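Long-range contacts in N-terminal acetyltransferase B complex subunit MDM20 (PDB 5K04), which probably serves as the non-catalytic, helical-repeat subunit of the NatB N-terminal acetyltransferase, packing against its NAT3 subunit: residues Val543-Asp548 / Ala573-Leu578; Asn504-Asn509 / Asp548-Lys553; Trp353-Arg358 / Asn370-Leu375. One frame throughout, in Å; residues are numbered along the deposited sequence.

In the fold
Contact 3 comes first along the chain. It closes the loop 359-369, drawing helix 353-358 against the first turn of helix 372-383. Far downstream, contact 2 sets the start of helix 506-521 beside the loop 548-553, and contact 1 places the earlier part of that loop, 543-548, against helix 571-584. These two cross along the sequence and share Asp-548. They also touch in space: the backbone of Thr-547 probably hydrogen-bonds to Asn-504 O and Ile-506 N, so one extended loop joins helices 506-521 and 571-584. Contact 3 stands apart, its centre about 33 Å from that of contact 2 and about 43 Å from that of contact 1.

Contact 1: residues Val543-Asp548 / Ala573-Leu578; sequences VSDYTD and ATKLKL
Lys-575 reaches from helix 571-584 across the ring of Tyr-546 and ends among the carbonyls of the loop. Lys-575 NZ donates to Ser-544 O over 2.6 Å, with the nitrogen standing 50° out of the carbonyl plane. Two waters add to the grip: one accepts from Lys-575 NZ at 3.0 Å and donates to Val-543 O, while the other accepts from Tyr-546 N and only weakly from Lys-575 NZ. The salt bridge from Lys-575 NZ to Asp-545 OD1 is long, 3.9 Å. The segment 543-548 is the irregular start of the connection between helices 539-542 and 571-584 in this TPR-clan family, and the lysine joins it to helix 571-584 near the surface. Aromatic contacts accompany the polar ones. A bend at chi3 (-69°) puts Lys-575 CE over one face of the Tyr-546 ring, 4.0 Å from its centroid, as a CH-pi contact; Lys-575 NZ lies over the same face, 4.8 Å from the ring centroid, a cation-pi contact. At the phenol end, Tyr-546 OH packs 3.4 Å from Lys-575 CG and 4.0 Å from Leu-578 CD1, while its hydrogen bond goes to Ile-542 O.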
ATOM      1  N   VAL A 543     -17.731  -6.012  -8.270  1.00 46.79           N
ATOM      2  CA  VAL A 543     -18.470  -7.131  -7.687  1.00 53.48           C
ATOM      3  C   VAL A 543     -17.546  -8.171  -7.064  1.00 48.28           C
ATOM      4  O   VAL A 543     -18.021  -9.076  -6.357  1.00 33.28           O
ATOM      5  CB  VAL A 543     -19.366  -7.708  -8.806  1.00 56.62           C
ATOM      6  CG1 VAL A 543     -20.078  -8.982  -8.389  1.00 73.86           C
ATOM      7  CG2 VAL A 543     -20.386  -6.658  -9.225  1.00 44.19           C
ATOM      8  N   SER A 544     -16.237  -8.058  -7.287  1.00 51.15           N
ATOM      9  CA  SER A 544     -15.271  -8.998  -6.746  1.00 42.88           C
ATOM     10  C   SER A 544     -14.883  -8.602  -5.327  1.00 41.59           C
ATOM     11  O   SER A 544     -15.372  -7.625  -4.759  1.00 32.45           O
ATOM     12  CB  SER A 544     -14.032  -9.069  -7.638  1.00 38.47           C
ATOM     13  OG  SER A 544     -14.384  -9.548  -8.918  1.00 41.50           O
ATOM     14  N   ASP A 545     -13.997  -9.394  -4.740  1.00 50.04           N
ATOM     15  CA  ASP A 545     -13.451  -9.092  -3.434  1.00 46.85           C
ATOM     16  C   ASP A 545     -12.264  -8.163  -3.593  1.00 46.29           C
ATOM     17  O   ASP A 545     -11.421  -8.352  -4.480  1.00 36.19           O
ATOM     18  CB  ASP A 545     -13.048 -10.377  -2.723  1.00 52.27           C
ATOM     19  CG  ASP A 545     -14.256 -11.186  -2.292  1.00 53.61           C
ATOM     20  OD1 ASP A 545     -15.199 -10.580  -1.742  1.00 47.21           O
ATOM     21  OD2 ASP A 545     -14.267 -12.411  -2.528  1.00 52.23           O
ATOM     22  N   TYR A 546     -12.226  -7.146  -2.740  1.00 49.82           N
ATOM     23  CA  TYR A 546     -11.220  -6.097  -2.795  1.00 47.27           C
ATOM     24  C   TYR A 546      -9.999  -6.490  -1.964  1.00 47.44           C
ATOM     25  O   TYR A 546     -10.120  -7.152  -0.930  1.00 34.65           O
ATOM     26  CB  TYR A 546     -11.802  -4.774  -2.281  1.00 44.72           C
ATOM     27  CG  TYR A 546     -13.103  -4.309  -2.950  1.00 45.27           C
ATOM     28  CD1 TYR A 546     -13.495  -4.775  -4.207  1.00 43.04           C
ATOM     29  CD2 TYR A 546     -13.926  -3.385  -2.323  1.00 47.92           C
ATOM     30  CE1 TYR A 546     -14.689  -4.330  -4.810  1.00 46.63           C
ATOM     31  CE2 TYR A 546     -15.111  -2.931  -2.921  1.00 48.33           C
ATOM     32  CZ  TYR A 546     -15.483  -3.404  -4.156  1.00 46.06           C
ATOM     33  OH  TYR A 546     -16.660  -2.961  -4.715  1.00 27.14           O
ATOM     34  N   THR A 547      -8.820  -6.100  -2.438  1.00 50.87           N
ATOM     35  CA  THR A 547      -7.609  -6.281  -1.660  1.00 44.86           C
ATOM     36  C   THR A 547      -7.506  -5.175  -0.606  1.00 40.25           C
ATOM     37  O   THR A 547      -8.138  -4.121  -0.705  1.00 31.08           O
ATOM     38  CB  THR A 547      -6.375  -6.303  -2.566  1.00 39.66           C
ATOM     39  OG1 THR A 547      -6.376  -5.158  -3.416  1.00 34.93           O
ATOM     40  CG2 THR A 547      -6.403  -7.519  -3.456  1.00 42.02           C
ATOM     41  N   ASP A 548      -6.737  -5.455   0.441  1.00 40.82           N
ATOM     42  CA  ASP A 548      -6.583  -4.547   1.571  1.00 34.92           C
ATOM     43  C   ASP A 548      -5.095  -4.379   1.845  1.00 36.91           C
ATOM     44  O   ASP A 548      -4.422  -5.317   2.283  1.00 31.97           O
ATOM     45  CB  ASP A 548      -7.319  -5.052   2.812  1.00 33.02           C
ATOM     46  CG  ASP A 548      -7.351  -4.009   3.959  1.00 31.55           C
ATOM     47  OD1 ASP A 548      -6.710  -2.946   3.827  1.00 27.80           O
ATOM     48  OD2 ASP A 548      -8.024  -4.261   4.986  1.00 26.84           O
ATOM     49  N   ALA A 573     -20.198  -1.271   2.895  1.00 46.18           N
ATOM     50  CA  ALA A 573     -20.962  -0.138   2.385  1.00 42.54           C
ATOM     51  C   ALA A 573     -20.302   0.451   1.141  1.00 38.29           C
ATOM     52  O   ALA A 573     -20.985   0.835   0.186  1.00 33.69           O
ATOM     53  CB  ALA A 573     -21.114   0.917   3.482  1.00 34.15           C
ATOM     54  N   THR A 574     -18.971   0.520   1.138  1.00 38.37           N
ATOM     55  CA  THR A 574     -18.228   0.976  -0.036  1.00 36.37           C
ATOM     56  C   THR A 574     -18.628   0.192  -1.276  1.00 39.43           C
ATOM     57  O   THR A 574     -18.935   0.775  -2.317  1.00 26.31           O
ATOM     58  CB  THR A 574     -16.729   0.825   0.229  1.00 30.78           C
ATOM     59  OG1 THR A 574     -16.371   1.650   1.339  1.00 24.61           O
ATOM     60  CG2 THR A 574     -15.904   1.215  -0.984  1.00 38.18           C
ATOM     61  N   LYS A 575     -18.657  -1.142  -1.171  1.00 40.52           N
ATOM     62  CA  LYS A 575     -19.065  -1.941  -2.321  1.00 41.40           C
ATOM     63  C   LYS A 575     -20.509  -1.649  -2.718  1.00 39.01           C
ATOM     64  O   LYS A 575     -20.828  -1.541  -3.909  1.00 29.29           O
ATOM     65  CB  LYS A 575     -18.881  -3.428  -2.019  1.00 36.95           C
ATOM     66  CG  LYS A 575     -19.331  -4.310  -3.191  1.00 42.10           C
ATOM     67  CD  LYS A 575     -19.043  -5.787  -2.956  1.00 47.88           C
ATOM     68  CE  LYS A 575     -17.549  -6.078  -2.984  1.00 59.00           C
ATOM     69  NZ  LYS A 575     -17.273  -7.543  -3.061  1.00 67.81           N
ATOM     70  N   LEU A 576     -21.394  -1.497  -1.725  1.00 41.87           N
ATOM     71  CA  LEU A 576     -22.807  -1.288  -2.011  1.00 41.87           C
ATOM     72  C   LEU A 576     -23.045   0.075  -2.636  1.00 39.09           C
ATOM     73  O   LEU A 576     -23.905   0.217  -3.517  1.00 29.47           O
ATOM     74  CB  LEU A 576     -23.624  -1.447  -0.731  1.00 34.41           C
ATOM     75  CG  LEU A 576     -23.731  -2.880  -0.202  1.00 40.99           C
ATOM     76  CD1 LEU A 576     -24.341  -2.899   1.212  1.00 40.53           C
ATOM     77  CD2 LEU A 576     -24.554  -3.710  -1.169  1.00 39.09           C
ATOM     78  N   LYS A 577     -22.308   1.092  -2.175  1.00 42.99           N
ATOM     79  CA  LYS A 577     -22.394   2.410  -2.788  1.00 44.61           C
ATOM     80  C   LYS A 577     -22.085   2.324  -4.272  1.00 38.94           C
ATOM     81  O   LYS A 577     -22.797   2.900  -5.101  1.00 30.12           O
ATOM     82  CB  LYS A 577     -21.436   3.385  -2.098  1.00 42.46           C
ATOM     83  CG  LYS A 577     -21.818   3.733  -0.660  1.00 48.39           C
ATOM     84  CD  LYS A 577     -23.229   4.293  -0.552  1.00 47.23           C
ATOM     85  CE  LYS A 577     -23.501   4.859   0.843  1.00 49.50           C
ATOM     86  NZ  LYS A 577     -22.678   6.083   1.195  1.00 43.36           N
ATOM     87  N   LEU A 578     -21.027   1.583  -4.625  1.00 46.57           N
ATOM     88  CA  LEU A 578     -20.634   1.469  -6.026  1.00 41.90           C
ATOM     89  C   LEU A 578     -21.671   0.688  -6.822  1.00 35.36           C
ATOM     90  O   LEU A 578     -21.958   1.025  -7.976  1.00 34.43           O
ATOM     91  CB  LEU A 578     -19.256   0.824  -6.126  1.00 40.82           C
ATOM     92  CG  LEU A 578     -18.170   1.613  -5.387  1.00 42.73           C
ATOM     93  CD1 LEU A 578     -16.810   0.985  -5.612  1.00 37.51           C
ATOM     94  CD2 LEU A 578     -18.164   3.066  -5.829  1.00 42.38           C
TER
HETATM   95  O   HOH W   1     -19.400  -9.399  -4.036  1.00 43.18           O
HETATM   96  O   HOH W   2     -14.587  -7.073  -1.050  1.00 48.14           O

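Contact 2: residues Asn504-Asn509 / Asp548-Lys553; sequences NSISLN and DNRDFK
Ser-507 and Arg-550 face each other with CA atoms 7.3 Å apart, and the backbones draw closer at Ser-505 and Asp-548, with 5.7 Å between CA atoms. Ile-506 lays CG2 over one face of the Arg-550 guanidinium, offset toward its rim and 3.8 Å from both NE and CZ. Phe-552 brings its ring edge, at CZ, to the opposite face, also toward the rim. Asp-548 holds the guanidinium at its edge: NE and NH2 grip the carboxylate side-on, one oxygen each, and NH2 also pairs with Asp-571 of helix 571-584. Asp-548 OD1 takes a second bond from Arg-550 N, making an Asx turn, the two donors on opposite faces of the carboxylate. The helical partner is the first turn of helix 506-521, N-capped by Ser-505, whose OG accepts from Leu-508 N at 3.0 Å; the loop thus packs beside a helix start in the TPR-clan region. Ser-507 OG touches Arg-550 CG at 3.3 Å and accepts from a water that itself accepts from Asn-549 N. Glu-443 bonds to Ser-505 OG and Asn-549 ND2 through its carboxylate and to Ser-507 OG through its backbone O; Asn-549 also packs on Phe-13 of the NAT3 chain.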
ATOM      1  N   ASN A 504      -7.649  -3.507  -7.507  1.00 45.53           N
ATOM      2  CA  ASN A 504      -9.003  -3.490  -6.969  1.00 40.19           C
ATOM      3  C   ASN A 504      -8.980  -3.420  -5.448  1.00 35.56           C
ATOM      4  O   ASN A 504      -9.589  -4.232  -4.752  1.00 21.83           O
ATOM      5  CB  ASN A 504      -9.794  -4.707  -7.421  1.00 38.76           C
ATOM      6  CG  ASN A 504     -11.257  -4.428  -7.414  1.00 37.05           C
ATOM      7  OD1 ASN A 504     -11.675  -3.265  -7.498  1.00 27.65           O
ATOM      8  ND2 ASN A 504     -12.051  -5.471  -7.314  1.00 38.09           N
ATOM      9  N   SER A 505      -8.250  -2.443  -4.919  1.00 39.54           N
ATOM     10  CA  SER A 505      -8.100  -2.331  -3.485  1.00 37.25           C
ATOM     11  C   SER A 505      -9.309  -1.616  -2.891  1.00 38.93           C
ATOM     12  O   SER A 505      -9.997  -0.841  -3.562  1.00 29.40           O
ATOM     13  CB  SER A 505      -6.801  -1.604  -3.118  1.00 29.93           C
ATOM     14  OG  SER A 505      -6.911  -0.189  -3.186  1.00 20.89           O
ATOM     15  N   ILE A 506      -9.567  -1.908  -1.617  1.00 38.91           N
ATOM     16  CA  ILE A 506     -10.654  -1.243  -0.914  1.00 39.76           C
ATOM     17  C   ILE A 506     -10.395   0.259  -0.838  1.00 34.62           C
ATOM     18  O   ILE A 506     -11.329   1.064  -0.915  1.00 27.42           O
ATOM     19  CB  ILE A 506     -10.843  -1.890   0.474  1.00 37.65           C
ATOM     20  CG1 ILE A 506     -11.966  -1.195   1.263  1.00 41.94           C
ATOM     21  CG2 ILE A 506      -9.539  -1.885   1.272  1.00 35.76           C
ATOM     22  CD1 ILE A 506     -13.342  -1.515   0.749  1.00 37.37           C
ATOM     23  N   SER A 507      -9.121   0.662  -0.774  1.00 40.33           N
ATOM     24  CA  SER A 507      -8.795   2.089  -0.718  1.00 41.07           C
ATOM     25  C   SER A 507      -9.092   2.796  -2.043  1.00 36.41           C
ATOM     26  O   SER A 507      -9.458   3.984  -2.055  1.00 22.32           O
ATOM     27  CB  SER A 507      -7.324   2.271  -0.318  1.00 31.55           C
ATOM     28  OG  SER A 507      -7.069   1.677   0.952  1.00 20.25           O
ATOM     29  N   LEU A 508      -8.912   2.093  -3.166  1.00 40.71           N
ATOM     30  CA  LEU A 508      -9.242   2.643  -4.483  1.00 41.23           C
ATOM     31  C   LEU A 508     -10.743   2.789  -4.645  1.00 36.32           C
ATOM     32  O   LEU A 508     -11.237   3.815  -5.131  1.00 25.61           O
ATOM     33  CB  LEU A 508      -8.696   1.730  -5.590  1.00 35.02           C
ATOM     34  CG  LEU A 508      -9.392   1.826  -6.950  1.00 41.16           C
ATOM     35  CD1 LEU A 508      -9.129   3.178  -7.619  1.00 41.10           C
ATOM     36  CD2 LEU A 508      -9.014   0.632  -7.892  1.00 37.27           C
ATOM     37  N   ASN A 509     -11.484   1.744  -4.261  1.00 43.04           N
ATOM     38  CA  ASN A 509     -12.937   1.762  -4.385  1.00 41.81           C
ATOM     39  C   ASN A 509     -13.571   2.736  -3.396  1.00 41.26           C
ATOM     40  O   ASN A 509     -14.548   3.414  -3.727  1.00 22.32           O
ATOM     41  CB  ASN A 509     -13.455   0.340  -4.220  1.00 32.12           C
ATOM     42  CG  ASN A 509     -13.187  -0.507  -5.468  1.00 37.53           C
ATOM     43  OD1 ASN A 509     -13.597  -0.132  -6.570  1.00 27.84           O
ATOM     44  ND2 ASN A 509     -12.477  -1.624  -5.304  1.00 44.87           N
ATOM     45  N   ASP A 548      -6.737  -5.455   0.441  1.00 40.82           N
ATOM     46  CA  ASP A 548      -6.583  -4.547   1.571  1.00 34.92           C
ATOM     47  C   ASP A 548      -5.095  -4.379   1.845  1.00 36.91           C
ATOM     48  O   ASP A 548      -4.422  -5.317   2.283  1.00 31.97           O
ATOM     49  CB  ASP A 548      -7.319  -5.052   2.812  1.00 33.02           C
ATOM     50  CG  ASP A 548      -7.351  -4.009   3.959  1.00 31.55           C
ATOM     51  OD1 ASP A 548      -6.710  -2.946   3.827  1.00 27.80           O
ATOM     52  OD2 ASP A 548      -8.024  -4.261   4.986  1.00 26.84           O
ATOM     53  N   ASN A 549      -4.605  -3.173   1.598  1.00 38.31           N
ATOM     54  CA  ASN A 549      -3.237  -2.781   1.890  1.00 41.69           C
ATOM     55  C   ASN A 549      -3.173  -1.636   2.901  1.00 36.57           C
ATOM     56  O   ASN A 549      -2.113  -1.013   3.071  1.00 24.24           O
ATOM     57  CB  ASN A 549      -2.531  -2.391   0.591  1.00 36.57           C
ATOM     58  CG  ASN A 549      -2.724  -3.421  -0.503  1.00 34.02           C
ATOM     59  OD1 ASN A 549      -2.404  -4.597  -0.325  1.00 29.62           O
ATOM     60  ND2 ASN A 549      -3.282  -2.986  -1.639  1.00 42.03           N
ATOM     61  N   ARG A 550      -4.275  -1.361   3.589  1.00 39.35           N
ATOM     62  CA  ARG A 550      -4.300  -0.270   4.549  1.00 41.50           C
ATOM     63  C   ARG A 550      -3.318  -0.517   5.692  1.00 36.55           C
ATOM     64  O   ARG A 550      -3.050  -1.657   6.076  1.00 26.74           O
ATOM     65  CB  ARG A 550      -5.724  -0.082   5.068  1.00 25.64           C
ATOM     66  CG  ARG A 550      -6.634   0.494   3.975  1.00 32.81           C
ATOM     67  CD  ARG A 550      -8.071   0.485   4.415  1.00 32.86           C
ATOM     68  NE  ARG A 550      -8.488  -0.873   4.747  1.00 39.21           N
ATOM     69  CZ  ARG A 550      -9.740  -1.204   5.054  1.00 42.19           C
ATOM     70  NH1 ARG A 550     -10.678  -0.259   5.071  1.00 38.35           N
ATOM     71  NH2 ARG A 550     -10.052  -2.472   5.327  1.00 38.37           N
ATOM     72  N   ASP A 551      -2.805   0.585   6.245  1.00 44.72           N
ATOM     73  CA  ASP A 551      -1.785   0.601   7.299  1.00 43.31           C
ATOM     74  C   ASP A 551      -2.460   0.902   8.634  1.00 33.07           C
ATOM     75  O   ASP A 551      -2.719   2.058   8.956  1.00 25.27           O
ATOM     76  CB  ASP A 551      -0.731   1.649   6.958  1.00 45.69           C
ATOM     77  CG  ASP A 551       0.338   1.808   8.032  1.00 33.80           C
ATOM     78  OD1 ASP A 551       0.343   1.075   9.034  1.00 22.07           O
ATOM     79  OD2 ASP A 551       1.181   2.696   7.836  1.00 24.20           O
ATOM     80  N   PHE A 552      -2.747  -0.151   9.403  1.00 39.55           N
ATOM     81  CA  PHE A 552      -3.289  -0.060  10.753  1.00 39.94           C
ATOM     82  C   PHE A 552      -2.216  -0.234  11.821  1.00 38.43           C
ATOM     83  O   PHE A 552      -2.543  -0.495  12.982  1.00 28.45           O
ATOM     84  CB  PHE A 552      -4.389  -1.114  10.956  1.00 39.74           C
ATOM     85  CG  PHE A 552      -5.543  -0.978  10.001  1.00 39.77           C
ATOM     86  CD1 PHE A 552      -6.351   0.146  10.028  1.00 39.97           C
ATOM     87  CD2 PHE A 552      -5.816  -1.968   9.075  1.00 34.64           C
ATOM     88  CE1 PHE A 552      -7.417   0.276   9.154  1.00 38.01           C
ATOM     89  CE2 PHE A 552      -6.871  -1.840   8.190  1.00 36.91           C
ATOM     90  CZ  PHE A 552      -7.678  -0.722   8.228  1.00 35.13           C
ATOM     91  N   LYS A 553      -0.953  -0.092  11.453  1.00 42.41           N
ATOM     92  CA  LYS A 553       0.174  -0.437  12.309  1.00 42.42           C
ATOM     93  C   LYS A 553       1.068   0.738  12.676  1.00 36.44           C
ATOM     94  O   LYS A 553       1.570   0.783  13.801  1.00 24.78           O
ATOM     95  CB  LYS A 553       1.033  -1.521  11.626  1.00 44.33           C
ATOM     96  CG  LYS A 553       0.371  -2.903  11.569  1.00 45.13           C
ATOM     97  CD  LYS A 553       1.197  -3.795  10.683  1.00 54.03           C
ATOM     98  CE  LYS A 553       0.677  -5.217  10.670  1.00 69.50           C
ATOM     99  NZ  LYS A 553       1.460  -6.050   9.699  1.00 80.00           N
TER
HETATM  100  O   HOH W   3      -6.284  -1.056   0.366  1.00 25.14           O

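Contact 3: residues Trp353-Arg358 / Asn370-Leu375; sequences WDVYER and NPVNEL
Val-372 presses one methyl into the backbone of helix 353-358 at Tyr-356, the place where the two segments come nearest, with CA atoms 5.9 Å apart. The contact between the segments is mainly apolar. Val-372 CG1, set anti to its backbone N (chi1 -164°), lies 3.4 Å from Tyr-356 CA and 4.0 Å from Tyr-356 CB, so it meets the root of the tyrosine side chain more closely than its ring. The same methyl also approaches Val-355 CG1, at 4.4 Å. Val-355 CG1 also meets Leu-375 CD1 at 4.3 Å, about one turn on from Val-372, and so touches both residues. The cluster extends outside the segments: Val-355 rests on Val-340 of helix 337-346, and Val-372 on Leu-337 and Phe-359.

Polar groups lie around this apolar patch. Tyr-356 CD1 passes 4.4 Å from Asn-373 OD1, a loose approach; the oxygen is hydrogen-bonded to Thr-376 OG1. The tyrosine side chain itself packs on His-400 and Leu-401 of helix 388-404. Asn-370 caps the turn leading into helix 372-383: its OD1 accepts from Val-372 N in a nearly straight capping bond of 3.0 Å (169°), the donor lying above the plane of the side-chain carbonyl. Its ND2 bonds to Phe-359 O, tying the cap to the residue just after 353-358.

Next door, Glu-374 OE1 pairs with Lys-410 and makes a weak hydrogen bond to Gln-83 of the NAT3 chain. Two successive helices joined by an irregular linker and packed through Val-355, Val-372, Leu-375 and the base of Tyr-356 are consistent with a TPR-like helical-repeat fold.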
ATOM      1  N   TRP A 353       3.722  11.392  32.915  1.00 59.04           N
ATOM      2  CA  TRP A 353       3.757  12.850  32.850  1.00 56.10           C
ATOM      3  C   TRP A 353       4.920  13.424  33.647  1.00 48.04           C
ATOM      4  O   TRP A 353       5.436  14.494  33.305  1.00 43.03           O
ATOM      5  CB  TRP A 353       2.435  13.440  33.344  1.00 53.39           C
ATOM      6  CG  TRP A 353       1.286  13.045  32.476  1.00 51.99           C
ATOM      7  CD1 TRP A 353       0.199  12.297  32.841  1.00 49.53           C
ATOM      8  CD2 TRP A 353       1.119  13.345  31.083  1.00 47.12           C
ATOM      9  NE1 TRP A 353      -0.628  12.118  31.760  1.00 52.34           N
ATOM     10  CE2 TRP A 353      -0.093  12.750  30.670  1.00 48.73           C
ATOM     11  CE3 TRP A 353       1.869  14.061  30.150  1.00 47.68           C
ATOM     12  CZ2 TRP A 353      -0.578  12.856  29.362  1.00 47.54           C
ATOM     13  CZ3 TRP A 353       1.384  14.164  28.845  1.00 50.34           C
ATOM     14  CH2 TRP A 353       0.171  13.562  28.467  1.00 47.19           C
ATOM     15  N   ASP A 354       5.351  12.727  34.700  1.00 46.06           N
ATOM     16  CA  ASP A 354       6.478  13.221  35.485  1.00 47.83           C
ATOM     17  C   ASP A 354       7.730  13.337  34.622  1.00 47.73           C
ATOM     18  O   ASP A 354       8.496  14.298  34.752  1.00 40.74           O
ATOM     19  CB  ASP A 354       6.725  12.310  36.696  1.00 49.03           C
ATOM     20  CG  ASP A 354       6.986  10.857  36.302  1.00 50.40           C
ATOM     21  OD1 ASP A 354       6.348  10.354  35.349  1.00 42.78           O
ATOM     22  OD2 ASP A 354       7.840  10.221  36.944  1.00 44.56           O
ATOM     23  N   VAL A 355       7.935  12.386  33.706  1.00 53.82           N
ATOM     24  CA  VAL A 355       9.104  12.446  32.833  1.00 53.79           C
ATOM     25  C   VAL A 355       8.901  13.503  31.761  1.00 50.50           C
ATOM     26  O   VAL A 355       9.827  14.258  31.431  1.00 38.12           O
ATOM     27  CB  VAL A 355       9.386  11.068  32.214  1.00 53.46           C
ATOM     28  CG1 VAL A 355      10.604  11.137  31.302  1.00 47.88           C
ATOM     29  CG2 VAL A 355       9.591  10.033  33.294  1.00 55.97           C
ATOM     30  N   TYR A 356       7.684  13.571  31.204  1.00 48.02           N
ATOM     31  CA  TYR A 356       7.329  14.649  30.287  1.00 45.74           C
ATOM     32  C   TYR A 356       7.663  16.019  30.882  1.00 49.55           C
ATOM     33  O   TYR A 356       8.280  16.863  30.225  1.00 44.65           O
ATOM     34  CB  TYR A 356       5.846  14.572  29.919  1.00 45.96           C
ATOM     35  CG  TYR A 356       5.424  15.791  29.138  1.00 47.90           C
ATOM     36  CD1 TYR A 356       5.692  15.887  27.776  1.00 43.85           C
ATOM     37  CD2 TYR A 356       4.816  16.871  29.771  1.00 49.05           C
ATOM     38  CE1 TYR A 356       5.348  17.019  27.060  1.00 42.88           C
ATOM     39  CE2 TYR A 356       4.473  18.014  29.070  1.00 46.90           C
ATOM     40  CZ  TYR A 356       4.731  18.085  27.715  1.00 45.44           C
ATOM     41  OH  TYR A 356       4.374  19.214  27.015  1.00 43.46           O
ATOM     42  N   GLU A 357       7.274  16.251  32.135  1.00 53.41           N
ATOM     43  CA  GLU A 357       7.535  17.551  32.752  1.00 55.94           C
ATOM     44  C   GLU A 357       9.024  17.854  32.863  1.00 55.65           C
ATOM     45  O   GLU A 357       9.403  19.028  32.918  1.00 42.64           O
ATOM     46  CB  GLU A 357       6.876  17.633  34.128  1.00 54.87           C
ATOM     47  CG  GLU A 357       5.342  17.708  34.096  1.00 60.00           C
ATOM     48  CD  GLU A 357       4.793  19.007  33.505  1.00 58.83           C
ATOM     49  OE1 GLU A 357       5.575  19.957  33.295  1.00 58.42           O
ATOM     50  OE2 GLU A 357       3.567  19.074  33.258  1.00 52.87           O
ATOM     51  N   ARG A 358       9.876  16.829  32.878  1.00 64.06           N
ATOM     52  CA  ARG A 358      11.320  17.030  32.940  1.00 57.06           C
ATOM     53  C   ARG A 358      11.957  17.201  31.570  1.00 49.80           C
ATOM     54  O   ARG A 358      13.090  17.677  31.486  1.00 52.43           O
ATOM     55  CB  ARG A 358      11.991  15.858  33.663  1.00 58.26           C
ATOM     56  CG  ARG A 358      11.866  15.904  35.184  1.00 69.88           C
ATOM     57  CD  ARG A 358      12.043  14.515  35.778  1.00 76.43           C
ATOM     58  NE  ARG A 358      13.340  13.937  35.433  1.00 84.59           N
ATOM     59  CZ  ARG A 358      13.610  12.630  35.435  1.00 91.00           C
ATOM     60  NH1 ARG A 358      12.669  11.745  35.761  1.00 87.76           N
ATOM     61  NH2 ARG A 358      14.827  12.204  35.105  1.00 91.99           N
ATOM     62  N   ASN A 370      10.709  14.016  19.730  1.00 51.98           N
ATOM     63  CA  ASN A 370      11.156  14.016  21.114  1.00 44.89           C
ATOM     64  C   ASN A 370      10.873  12.655  21.733  1.00 51.04           C
ATOM     65  O   ASN A 370       9.702  12.269  21.846  1.00 39.46           O
ATOM     66  CB  ASN A 370      10.448  15.088  21.902  1.00 42.68           C
ATOM     67  CG  ASN A 370      10.950  15.184  23.328  1.00 47.31           C
ATOM     68  OD1 ASN A 370      11.635  14.294  23.820  1.00 37.15           O
ATOM     69  ND2 ASN A 370      10.616  16.287  23.997  1.00 54.31           N
ATOM     70  N   PRO A 371      11.894  11.921  22.172  1.00 51.14           N
ATOM     71  CA  PRO A 371      11.648  10.571  22.697  1.00 45.42           C
ATOM     72  C   PRO A 371      10.679  10.526  23.877  1.00 42.03           C
ATOM     73  O   PRO A 371      10.117   9.458  24.142  1.00 31.72           O
ATOM     74  CB  PRO A 371      13.049  10.089  23.099  1.00 42.77           C
ATOM     75  CG  PRO A 371      13.992  10.948  22.313  1.00 43.00           C
ATOM     76  CD  PRO A 371      13.323  12.283  22.200  1.00 39.64           C
ATOM     77  N   VAL A 372      10.455  11.644  24.588  1.00 47.52           N
ATOM     78  CA  VAL A 372       9.481  11.647  25.687  1.00 54.29           C
ATOM     79  C   VAL A 372       8.098  11.255  25.200  1.00 47.83           C
ATOM     80  O   VAL A 372       7.283  10.725  25.968  1.00 31.42           O
ATOM     81  CB  VAL A 372       9.404  13.025  26.360  1.00 59.27           C
ATOM     82  CG1 VAL A 372       8.712  12.895  27.684  1.00 61.91           C
ATOM     83  CG2 VAL A 372      10.748  13.568  26.562  1.00 77.15           C
ATOM     84  N   ASN A 373       7.797  11.539  23.936  1.00 43.33           N
ATOM     85  CA  ASN A 373       6.460  11.300  23.436  1.00 41.76           C
ATOM     86  C   ASN A 373       6.239   9.854  23.040  1.00 37.26           C
ATOM     87  O   ASN A 373       5.139   9.508  22.587  1.00 30.07           O
ATOM     88  CB  ASN A 373       6.193  12.279  22.305  1.00 42.88           C
ATOM     89  CG  ASN A 373       6.027  13.688  22.835  1.00 49.00           C
ATOM     90  OD1 ASN A 373       5.444  13.872  23.915  1.00 30.78           O
ATOM     91  ND2 ASN A 373       6.559  14.682  22.113  1.00 46.67           N
ATOM     92  N   GLU A 374       7.271   9.016  23.195  1.00 41.21           N
ATOM     93  CA  GLU A 374       7.057   7.579  23.233  1.00 36.73           C
ATOM     94  C   GLU A 374       6.326   7.200  24.510  1.00 41.72           C
ATOM     95  O   GLU A 374       5.441   6.337  24.500  1.00 33.58           O
ATOM     96  CB  GLU A 374       8.399   6.851  23.144  1.00 36.38           C
ATOM     97  CG  GLU A 374       9.143   7.002  21.804  1.00 43.98           C
ATOM     98  CD  GLU A 374       8.408   6.374  20.609  1.00 46.28           C
ATOM     99  OE1 GLU A 374       8.367   6.998  19.524  1.00 45.00           O
ATOM    100  OE2 GLU A 374       7.864   5.253  20.766  1.00 52.98           O
ATOM    101  N   LEU A 375       6.679   7.864  25.621  1.00 40.72           N
ATOM    102  CA  LEU A 375       6.032   7.630  26.908  1.00 34.74           C
ATOM    103  C   LEU A 375       4.656   8.285  26.974  1.00 43.84           C
ATOM    104  O   LEU A 375       3.685   7.657  27.421  1.00 33.27           O
ATOM    105  CB  LEU A 375       6.929   8.146  28.037  1.00 34.05           C
ATOM    106  CG  LEU A 375       8.247   7.375  28.102  1.00 42.29           C
ATOM    107  CD1 LEU A 375       8.985   7.562  29.433  1.00 38.35           C
ATOM    108  CD2 LEU A 375       7.958   5.901  27.863  1.00 44.48           C
TER